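Local coordinates for protein Hcp1 family type VI secretion system effector (Salmonella typhimurium, PDB 5XHH) that probably stacks as ring-shaped hexamers into the inner tube of the type VI secretion system, and may itself be delivered as an effector, at residues A[78-84]-A[98-104]. Residue numbers count along the deposited sequence, not the author numbering.
Sequences HIPQAIL and KYTFTDL
Residues 79-84 and 98-102 are the paired parts of an antiparallel beta hairpin, strands 79-88 and 97-102 (segments at 167°, axes 4.6 Å apart), in the middle of the larger sheet of the Hcp beta-barrel fold, flanked by strands 3-9 and 131-137. Tyr99, Phe101 and Leu104 share the buried face with Leu84, Ala82 and Ile79; Thr100 and Thr102 join Ile83 and Gln81 on the other, partly exposed face. Lys98 lays its all-t methylenes over Ile83, CE to CG2 3.6 Å. Tyr99 and Leu84 form a hydrogen-bonded pair, N to O 2.8 Å both ways; the Tyr99 ring (m) meets Trp30 and lies edge-to-face with Trp32. Beta-branched Thr100, suited to a strand, faces Ile83 in a non-hydrogen-bonded pair, CA to CA 4.6 Å. Phe101 pairs with Ala82 (Phe101 N to Ala82 O 2.9 Å, Ala82 N to Phe101 O 3.0 Å), its ring edge meeting Leu84, CE1 to CB 4.0 Å. Thr102 lies across from Gln81, CA to CA 4.1 Å, its OG1 hydrogen-bonded to Thr131 OG1. Asp103 is left-handed (phi/psi 58/69), which Asp tolerates better than most residues; with Leu104 it faces Ile79 in a G1 beta bulge where the chain turns into the second sheet. Asp103 N donates to Pro80 O, 2.8 Å; its OD2 is hydrogen-bonded to Ser130 and salt-bridged to Lys156. Leu104 fills the core beside small Ala82, CD2 to CB 4.1 Å, and forms two backbone hydrogen bonds with Ile79, Leu104 N to Ile79 O 2.9 Å and Ile79 N to Leu104 O 2.8 Å. Over the bulge, His78 ND1 makes a weak hydrogen bond to Asp103 OD1, 2.8 Å.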
loop_
_atom_site.group_PDB
_atom_site.type_symbol
_atom_site.label_atom_id
_atom_site.label_comp_id
_atom_site.label_asym_id
_atom_site.label_seq_id
_atom_site.Cartn_x
_atom_site.Cartn_y
_atom_site.Cartn_z
ATOM N N HIS A 78 -6.582 -5.080 12.801
ATOM C CA HIS A 78 -5.417 -4.220 12.652
ATOM C C HIS A 78 -4.285 -4.987 11.981
ATOM O O HIS A 78 -4.085 -6.177 12.237
ATOM C CB HIS A 78 -5.028 -3.685 14.040
ATOM C CG HIS A 78 -3.575 -3.362 14.229
ATOM N ND1 HIS A 78 -3.071 -2.082 14.108
ATOM C CD2 HIS A 78 -2.534 -4.137 14.619
ATOM C CE1 HIS A 78 -1.775 -2.093 14.369
ATOM N NE2 HIS A 78 -1.425 -3.329 14.680
ATOM N N ILE A 79 -3.583 -4.317 11.078
ATOM C CA ILE A 79 -2.428 -4.863 10.373
ATOM C C ILE A 79 -1.183 -4.157 10.905
ATOM O O ILE A 79 -1.081 -2.933 10.765
ATOM C CB ILE A 79 -2.541 -4.664 8.859
ATOM C CG1 ILE A 79 -3.781 -5.359 8.310
ATOM C CG2 ILE A 79 -1.277 -5.149 8.185
ATOM C CD1 ILE A 79 -4.115 -4.936 6.892
ATOM N N PRO A 80 -0.239 -4.869 11.531
ATOM C CA PRO A 80 0.969 -4.181 12.050
ATOM C C PRO A 80 1.757 -3.426 10.989
ATOM O O PRO A 80 2.026 -2.236 11.170
ATOM C CB PRO A 80 1.780 -5.330 12.676
ATOM C CG PRO A 80 0.705 -6.311 13.134
ATOM C CD PRO A 80 -0.375 -6.238 12.064
ATOM N N GLN A 81 2.121 -4.059 9.874
ATOM C CA GLN A 81 2.866 -3.319 8.864
ATOM C C GLN A 81 2.593 -3.875 7.470
ATOM O O GLN A 81 2.048 -4.973 7.300
ATOM C CB GLN A 81 4.380 -3.303 9.164
ATOM C CG GLN A 81 5.158 -4.495 8.676
ATOM C CD GLN A 81 6.676 -4.269 8.647
ATOM O OE1 GLN A 81 7.390 -5.039 8.028
ATOM N NE2 GLN A 81 7.163 -3.226 9.322
ATOM N N ALA A 82 2.970 -3.072 6.473
ATOM C CA ALA A 82 2.912 -3.443 5.069
ATOM C C ALA A 82 4.068 -2.757 4.363
ATOM O O ALA A 82 4.411 -1.631 4.700
ATOM C CB ALA A 82 1.582 -3.029 4.416
ATOM N N ILE A 83 4.662 -3.430 3.386
ATOM C CA ILE A 83 5.839 -2.915 2.702
ATOM C C ILE A 83 5.555 -2.907 1.215
ATOM O O ILE A 83 5.256 -3.953 0.628
ATOM C CB ILE A 83 7.095 -3.746 2.999
ATOM C CG1 ILE A 83 7.349 -3.807 4.506
ATOM C CG2 ILE A 83 8.275 -3.146 2.264
ATOM C CD1 ILE A 83 8.510 -4.729 4.911
ATOM N N LEU A 84 5.650 -1.735 0.604
ATOM C CA LEU A 84 5.428 -1.565 -0.820
ATOM C C LEU A 84 6.781 -1.285 -1.449
ATOM O O LEU A 84 7.465 -0.343 -1.053
ATOM C CB LEU A 84 4.431 -0.429 -1.078
ATOM C CG LEU A 84 3.807 -0.290 -2.468
ATOM C CD1 LEU A 84 2.779 0.845 -2.480
ATOM C CD2 LEU A 84 4.862 -0.028 -3.524
ATOM N N LYS A 98 10.858 2.205 -1.751
ATOM C CA LYS A 98 10.189 1.411 -0.718
ATOM C C LYS A 98 9.384 2.294 0.235
ATOM O O LYS A 98 9.885 3.305 0.724
ATOM C CB LYS A 98 11.216 0.583 0.064
ATOM C CG LYS A 98 10.663 -0.207 1.238
ATOM C CD LYS A 98 11.686 -1.294 1.685
ATOM C CE LYS A 98 11.484 -1.700 3.133
ATOM N NZ LYS A 98 12.253 -2.928 3.595
ATOM N N TYR A 99 8.133 1.921 0.488
ATOM C CA TYR A 99 7.328 2.529 1.540
ATOM C C TYR A 99 7.014 1.468 2.584
ATOM O O TYR A 99 6.528 0.381 2.246
ATOM C CB TYR A 99 6.007 3.110 1.016
ATOM C CG TYR A 99 6.131 4.113 -0.103
ATOM C CD1 TYR A 99 6.466 5.435 0.151
ATOM C CD2 TYR A 99 5.878 3.744 -1.411
ATOM C CE1 TYR A 99 6.570 6.367 -0.890
ATOM C CE2 TYR A 99 5.985 4.651 -2.447
ATOM C CZ TYR A 99 6.329 5.960 -2.177
ATOM O OH TYR A 99 6.418 6.841 -3.210
ATOM N N THR A 100 7.257 1.790 3.841
ATOM C CA THR A 100 6.918 0.923 4.967
ATOM C C THR A 100 5.815 1.622 5.749
ATOM O O THR A 100 6.037 2.693 6.318
ATOM C CB THR A 100 8.145 0.648 5.840
ATOM O OG1 THR A 100 9.133 -0.022 5.052
ATOM C CG2 THR A 100 7.780 -0.227 7.004
ATOM N N PHE A 101 4.625 1.040 5.733
ATOM C CA PHE A 101 3.465 1.568 6.434
ATOM C C PHE A 101 3.258 0.750 7.701
ATOM O O PHE A 101 3.555 -0.450 7.734
ATOM C CB PHE A 101 2.188 1.490 5.586
ATOM C CG PHE A 101 2.314 2.050 4.193
ATOM C CD1 PHE A 101 2.714 1.246 3.138
ATOM C CD2 PHE A 101 1.966 3.363 3.926
ATOM C CE1 PHE A 101 2.799 1.760 1.837
ATOM C CE2 PHE A 101 2.049 3.880 2.649
ATOM C CZ PHE A 101 2.465 3.085 1.603
ATOM N N THR A 102 2.735 1.395 8.744
ATOM C CA THR A 102 2.375 0.647 9.941
ATOM C C THR A 102 0.966 0.995 10.389
ATOM O O THR A 102 0.446 2.069 10.082
ATOM C CB THR A 102 3.327 0.909 11.122
ATOM O OG1 THR A 102 3.120 2.235 11.610
ATOM C CG2 THR A 102 4.772 0.707 10.726
ATOM N N ASP A 103 0.376 0.072 11.155
ATOM C CA ASP A 103 -0.918 0.273 11.804
ATOM C C ASP A 103 -1.993 0.588 10.760
ATOM O O ASP A 103 -2.517 1.696 10.654
ATOM C CB ASP A 103 -0.816 1.376 12.866
ATOM C CG ASP A 103 -2.138 1.674 13.538
ATOM O OD1 ASP A 103 -2.844 0.719 13.919
ATOM O OD2 ASP A 103 -2.469 2.871 13.671
ATOM N N LEU A 104 -2.303 -0.435 9.981
ATOM C CA LEU A 104 -3.199 -0.299 8.850
ATOM C C LEU A 104 -4.529 -0.986 9.126
ATOM O O LEU A 104 -4.607 -1.946 9.901
ATOM C CB LEU A 104 -2.575 -0.887 7.577
ATOM C CG LEU A 104 -1.232 -0.297 7.132
ATOM C CD1 LEU A 104 -0.021 -1.086 7.709
ATOM C CD2 LEU A 104 -1.153 -0.180 5.599
#